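PDB 2IMH: major pilin protein fimA, which is of unknown function and belongs to the DUF1028 family. Local coordinates for residues A43-V57 / V74-A88. Sequence-based numbering, arbitrary orientation. Where two conformers were deposited one is given.
Sequences ASQGAAPSTFWGEEV and VTSQDSGRAYRQLAA
The indole of Trp53, on helix 51-62, is sandwiched between methyl groups and an arginine chain. Val74 CG1 lies over the five-membered ring, 3.7 Å from its centroid, and Thr75 CG2 covers the six-membered ring on the same face; on the opposite face Arg84 CD sits 3.6 Å from the six-membered centroid, next to Ser50 CB. Arg81 CB and Asp78 CB meet the ring edge, and Asp78 OD2 comes within 2.9 Å of Trp53 NE1. The Arg84 guanidinium stands 77° to the indole, with Gly80 O over its centre. In its plane, NE and NH2 grip Asp78 side-on, NE 2.9 Å from OD2 in a salt bridge and NH2 on the syn lone pair of OD1, while NH1 donates to Ala48 O at 2.7 Å. Extended from CG to NE (chi2 179°, chi3 176°), the Arg84 chain runs across the ring to reach both partners. Replacing Arg84 by leucine would probably leave the Asp78 carboxylate without its countercharge and Ala48 O without this donor. Strands 40-45 and 85-90 pair antiparallel, Gln45 and Gln85 bonding through both backbones. On the sheet face turned to strand 4-11, Gln45 NE2 also donates to Gln85 OE1 at 3.0 Å, from above that amide plane; Gln45 OE1 is hydrogen-bonded to Ser6 OG, and Gln85 NE2 to Thr99 OG1. On the helix-covered face, Leu86 CD2 meets Val57 CG2 tip to tip. The chemistry is thus divided: Trp53 and Val57 seat helix 51-62 on strand 85-90, Val74 and Thr75 of helix 67-76 pack against that helix, chiefly on the indole, and Arg84, paired with Asp78 of the 78-81 turn, reaches the loop after strand 40-45 through Ala48 O.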
loop_
_atom_site.group_PDB
_atom_site.type_symbol
_atom_site.label_atom_id
_atom_site.label_comp_id
_atom_site.label_asym_id
_atom_site.label_seq_id
_atom_site.Cartn_x
_atom_site.Cartn_y
_atom_site.Cartn_z
ATOM N N ALA A 43 -0.822 -1.473 6.604
ATOM C CA ALA A 43 -2.101 -1.759 5.952
ATOM C C ALA A 43 -3.033 -2.141 7.079
ATOM O O ALA A 43 -2.822 -3.175 7.709
ATOM C CB ALA A 43 -1.949 -2.935 4.955
ATOM N N SER A 44 -4.032 -1.305 7.353
ATOM C CA SER A 44 -4.950 -1.579 8.463
ATOM C C SER A 44 -6.330 -1.840 7.873
ATOM O O SER A 44 -6.890 -0.979 7.193
ATOM C CB SER A 44 -4.956 -0.403 9.443
ATOM O OG SER A 44 -5.893 -0.605 10.506
ATOM N N GLN A 45 -6.871 -3.032 8.125
ATOM C CA GLN A 45 -8.061 -3.482 7.393
ATOM C C GLN A 45 -8.874 -4.440 8.264
ATOM O O GLN A 45 -8.739 -4.427 9.504
ATOM C CB GLN A 45 -7.641 -4.143 6.063
ATOM C CG GLN A 45 -6.662 -5.296 6.228
ATOM C CD GLN A 45 -5.836 -5.576 4.971
ATOM O OE1 GLN A 45 -5.326 -4.648 4.342
ATOM N NE2 GLN A 45 -5.692 -6.863 4.613
ATOM N N GLY A 46 -9.696 -5.260 7.617
ATOM C CA GLY A 46 -10.512 -6.254 8.336
ATOM C C GLY A 46 -11.968 -5.843 8.464
ATOM O O GLY A 46 -12.411 -4.858 7.851
ATOM N N ALA A 47 -12.712 -6.595 9.276
ATOM C CA ALA A 47 -14.164 -6.448 9.348
ATOM C C ALA A 47 -14.585 -5.100 9.897
ATOM O O ALA A 47 -15.550 -4.488 9.394
ATOM C CB ALA A 47 -14.769 -7.593 10.174
ATOM N N ALA A 48 -13.857 -4.654 10.926
ATOM C CA ALA A 48 -14.082 -3.375 11.572
ATOM C C ALA A 48 -12.706 -2.710 11.679
ATOM O O ALA A 48 -12.054 -2.756 12.731
ATOM C CB ALA A 48 -14.695 -3.578 12.947
ATOM N N PRO A 49 -12.261 -2.092 10.580
ATOM C CA PRO A 49 -10.890 -1.567 10.518
ATOM C C PRO A 49 -10.665 -0.396 11.478
ATOM O O PRO A 49 -11.561 0.428 11.683
ATOM C CB PRO A 49 -10.767 -1.097 9.064
ATOM C CG PRO A 49 -12.178 -0.773 8.648
ATOM C CD PRO A 49 -13.000 -1.853 9.327
ATOM N N SER A 50 -9.467 -0.333 12.057
ATOM C CA SER A 50 -9.091 0.742 12.947
ATOM C C SER A 50 -8.112 1.681 12.259
ATOM O O SER A 50 -6.962 1.290 11.999
ATOM C CB SER A 50 -8.406 0.181 14.199
ATOM O OG SER A 50 -7.837 1.214 15.001
ATOM N N THR A 51 -8.542 2.908 11.989
ATOM C CA THR A 51 -7.596 3.914 11.483
ATOM C C THR A 51 -6.452 4.119 12.486
ATOM O O THR A 51 -5.294 4.314 12.105
ATOM C CB THR A 51 -8.287 5.255 11.213
ATOM O OG1 THR A 51 -8.951 5.695 12.401
ATOM C CG2 THR A 51 -9.312 5.101 10.086
ATOM N N PHE A 52 -6.764 4.030 13.775
ATOM C CA PHE A 52 -5.743 4.164 14.815
ATOM C C PHE A 52 -4.610 3.166 14.666
ATOM O O PHE A 52 -3.431 3.535 14.768
ATOM C CB PHE A 52 -6.402 4.075 16.182
ATOM C CG PHE A 52 -7.552 5.032 16.314
ATOM C CD1 PHE A 52 -7.311 6.386 16.518
ATOM C CD2 PHE A 52 -8.864 4.591 16.128
ATOM C CE1 PHE A 52 -8.373 7.296 16.606
ATOM C CE2 PHE A 52 -9.934 5.498 16.198
ATOM C CZ PHE A 52 -9.687 6.844 16.445
ATOM N N TRP A 53 -4.961 1.906 14.430
ATOM C CA TRP A 53 -3.948 0.873 14.287
ATOM C C TRP A 53 -2.952 1.264 13.211
ATOM O O TRP A 53 -1.751 1.075 13.375
ATOM C CB TRP A 53 -4.619 -0.414 13.871
ATOM C CG TRP A 53 -5.165 -1.229 15.016
ATOM C CD1 TRP A 53 -5.425 -0.813 16.290
ATOM C CD2 TRP A 53 -5.574 -2.587 14.939
ATOM N NE1 TRP A 53 -5.936 -1.864 17.037
ATOM C CE2 TRP A 53 -6.041 -2.962 16.223
ATOM C CE3 TRP A 53 -5.579 -3.540 13.909
ATOM C CZ2 TRP A 53 -6.514 -4.252 16.500
ATOM C CZ3 TRP A 53 -6.038 -4.829 14.189
ATOM C CH2 TRP A 53 -6.493 -5.169 15.486
ATOM N N GLY A 54 -3.466 1.789 12.099
ATOM C CA GLY A 54 -2.602 2.090 10.939
ATOM C C GLY A 54 -1.587 3.172 11.255
ATOM O O GLY A 54 -0.445 3.118 10.799
ATOM N N GLU A 55 -2.018 4.175 12.003
ATOM C CA GLU A 55 -1.139 5.280 12.386
ATOM C C GLU A 55 -0.199 4.866 13.521
ATOM O O GLU A 55 1.003 5.112 13.474
ATOM C CB GLU A 55 -1.980 6.486 12.834
ATOM C CG GLU A 55 -2.869 7.073 11.737
ATOM C CD GLU A 55 -3.716 8.269 12.201
ATOM O OE1 GLU A 55 -3.812 8.515 13.427
ATOM O OE2 GLU A 55 -4.285 8.964 11.323
ATOM N N GLU A 56 -0.757 4.256 14.567
ATOM C CA GLU A 56 0.031 3.912 15.740
ATOM C C GLU A 56 1.145 2.915 15.455
ATOM O O GLU A 56 2.253 3.045 15.997
ATOM C CB GLU A 56 -0.888 3.425 16.865
ATOM C CG GLU A 56 -1.735 4.578 17.362
ATOM C CD GLU A 56 -2.690 4.199 18.484
ATOM O OE1 GLU A 56 -2.513 3.114 19.081
ATOM O OE2 GLU A 56 -3.605 5.012 18.766
ATOM N N VAL A 57 0.884 1.927 14.608
ATOM C CA VAL A 57 1.940 0.943 14.293
ATOM C C VAL A 57 3.166 1.604 13.660
ATOM O O VAL A 57 4.296 1.183 13.925
ATOM C CB VAL A 57 1.399 -0.246 13.452
ATOM C CG1 VAL A 57 1.258 0.115 11.986
ATOM C CG2 VAL A 57 2.255 -1.485 13.628
ATOM N N VAL A 74 0.234 -2.847 19.315
ATOM C CA VAL A 74 -0.954 -2.140 18.891
ATOM C C VAL A 74 -2.202 -3.003 19.067
ATOM O O VAL A 74 -3.204 -2.537 19.602
ATOM C CB VAL A 74 -0.802 -1.672 17.431
ATOM C CG1 VAL A 74 -2.124 -1.216 16.865
ATOM C CG2 VAL A 74 0.228 -0.581 17.378
ATOM N N THR A 75 -2.129 -4.255 18.632
ATOM C CA THR A 75 -3.314 -5.108 18.604
ATOM C C THR A 75 -3.693 -5.611 20.000
ATOM O O THR A 75 -4.890 -5.731 20.310
ATOM C CB THR A 75 -3.138 -6.289 17.647
ATOM O OG1 THR A 75 -2.006 -7.067 18.044
ATOM C CG2 THR A 75 -2.955 -5.794 16.209
ATOM N N SER A 76 -2.681 -5.887 20.831
ATOM C CA SER A 76 -2.890 -6.425 22.185
ATOM C C SER A 76 -3.686 -5.479 23.074
ATOM O O SER A 76 -4.445 -5.924 23.951
ATOM C CB SER A 76 -1.552 -6.771 22.857
ATOM O OG SER A 76 -0.845 -5.604 23.250
ATOM N N GLN A 77 -3.503 -4.179 22.853
ATOM C CA GLN A 77 -4.135 -3.091 23.614
ATOM C C GLN A 77 -5.612 -2.915 23.281
ATOM O O GLN A 77 -6.301 -2.106 23.902
ATOM C CB GLN A 77 -3.460 -1.755 23.271
ATOM C CG GLN A 77 -2.077 -1.500 23.856
ATOM C CD GLN A 77 -1.549 -0.125 23.469
ATOM O OE1 GLN A 77 -1.448 0.772 24.310
ATOM N NE2 GLN A 77 -1.236 0.055 22.187
ATOM N N ASP A 78 -6.085 -3.621 22.261
ATOM C CA ASP A 78 -7.422 -3.355 21.719
ATOM C C ASP A 78 -8.323 -4.550 21.965
ATOM O O ASP A 78 -8.101 -5.611 21.389
ATOM C CB ASP A 78 -7.280 -3.070 20.215
ATOM C CG ASP A 78 -8.582 -2.680 19.534
ATOM O OD1 ASP A 78 -9.702 -2.930 20.067
ATOM O OD2 ASP A 78 -8.456 -2.126 18.409
ATOM N N SER A 79 -9.358 -4.363 22.793
ATOM C CA SER A 79 -10.285 -5.453 23.119
ATOM C C SER A 79 -11.092 -5.948 21.925
ATOM O O SER A 79 -11.629 -7.065 21.957
ATOM C CB SER A 79 -11.241 -5.047 24.247
ATOM O OG SER A 79 -12.061 -3.958 23.850
ATOM N N GLY A 80 -11.183 -5.115 20.881
ATOM C CA GLY A 80 -11.913 -5.463 19.682
ATOM C C GLY A 80 -11.039 -6.041 18.596
ATOM O O GLY A 80 -11.473 -6.157 17.461
ATOM N N ARG A 81 -9.809 -6.412 18.947
ATOM C CA ARG A 81 -8.818 -6.866 17.962
ATOM C C ARG A 81 -9.273 -8.003 17.039
ATOM O O ARG A 81 -8.839 -8.092 15.886
ATOM C CB ARG A 81 -7.505 -7.263 18.668
ATOM C CG ARG A 81 -7.570 -8.591 19.436
ATOM C CD ARG A 81 -6.352 -8.813 20.355
ATOM N NE ARG A 81 -6.400 -7.968 21.543
ATOM C CZ ARG A 81 -7.093 -8.241 22.649
ATOM N NH1 ARG A 81 -7.805 -9.356 22.751
ATOM N NH2 ARG A 81 -7.073 -7.387 23.661
ATOM N N ALA A 82 -10.134 -8.893 17.542
ATOM C CA ALA A 82 -10.549 -10.049 16.744
ATOM C C ALA A 82 -11.247 -9.643 15.440
ATOM O O ALA A 82 -11.311 -10.427 14.492
ATOM C CB ALA A 82 -11.464 -10.962 17.575
ATOM N N TYR A 83 -11.777 -8.420 15.407
ATOM C CA TYR A 83 -12.540 -7.935 14.256
ATOM C C TYR A 83 -11.715 -7.137 13.250
ATOM O O TYR A 83 -12.268 -6.456 12.382
ATOM C CB TYR A 83 -13.723 -7.104 14.724
ATOM C CG TYR A 83 -14.788 -7.970 15.349
ATOM C CD1 TYR A 83 -15.887 -8.395 14.606
ATOM C CD2 TYR A 83 -14.664 -8.403 16.668
ATOM C CE1 TYR A 83 -16.862 -9.219 15.178
ATOM C CE2 TYR A 83 -15.621 -9.224 17.246
ATOM C CZ TYR A 83 -16.717 -9.624 16.496
ATOM O OH TYR A 83 -17.679 -10.438 17.068
ATOM N N ARG A 84 -10.392 -7.228 13.349
ATOM C CA ARG A 84 -9.561 -6.440 12.424
ATOM C C ARG A 84 -8.242 -7.123 12.104
ATOM O O ARG A 84 -7.945 -8.202 12.635
ATOM C CB ARG A 84 -9.381 -4.982 12.894
ATOM C CG ARG A 84 -9.796 -4.699 14.352
ATOM C CD ARG A 84 -9.559 -3.245 14.744
ATOM N NE ARG A 84 -10.045 -2.969 16.101
ATOM C CZ ARG A 84 -11.330 -2.796 16.414
ATOM N NH1 ARG A 84 -12.272 -2.846 15.469
ATOM N NH2 ARG A 84 -11.671 -2.564 17.669
ATOM N N GLN A 85 -7.470 -6.501 11.216
ATOM C CA GLN A 85 -6.319 -7.139 10.612
ATOM C C GLN A 85 -5.297 -6.030 10.333
ATOM O O GLN A 85 -5.677 -4.943 9.910
ATOM C CB GLN A 85 -6.734 -7.813 9.304
ATOM C CG GLN A 85 -5.600 -8.506 8.569
ATOM C CD GLN A 85 -6.075 -9.291 7.358
ATOM O OE1 GLN A 85 -6.855 -8.798 6.544
ATOM N NE2 GLN A 85 -5.582 -10.523 7.228
ATOM N N LEU A 86 -4.028 -6.307 10.603
ATOM C CA LEU A 86 -2.985 -5.289 10.514
ATOM C C LEU A 86 -1.694 -5.870 9.966
ATOM O O LEU A 86 -1.279 -6.967 10.347
ATOM C CB LEU A 86 -2.712 -4.695 11.912
ATOM C CG LEU A 86 -1.672 -3.559 11.978
ATOM C CD1 LEU A 86 -2.163 -2.346 11.179
ATOM C CD2 LEU A 86 -1.362 -3.167 13.428
ATOM N N ALA A 87 -1.059 -5.132 9.064
ATOM C CA ALA A 87 0.226 -5.552 8.533
ATOM C C ALA A 87 1.125 -4.333 8.553
ATOM O O ALA A 87 0.666 -3.197 8.361
ATOM C CB ALA A 87 0.081 -6.061 7.119
ATOM N N ALA A 88 2.400 -4.549 8.819
ATOM C CA ALA A 88 3.330 -3.425 8.907
ATOM C C ALA A 88 4.678 -3.870 8.418
ATOM O O ALA A 88 5.076 -5.015 8.646
ATOM C CB ALA A 88 3.456 -2.929 10.345
HETATM O O HOH W 1 -0.278 1.799 20.194
#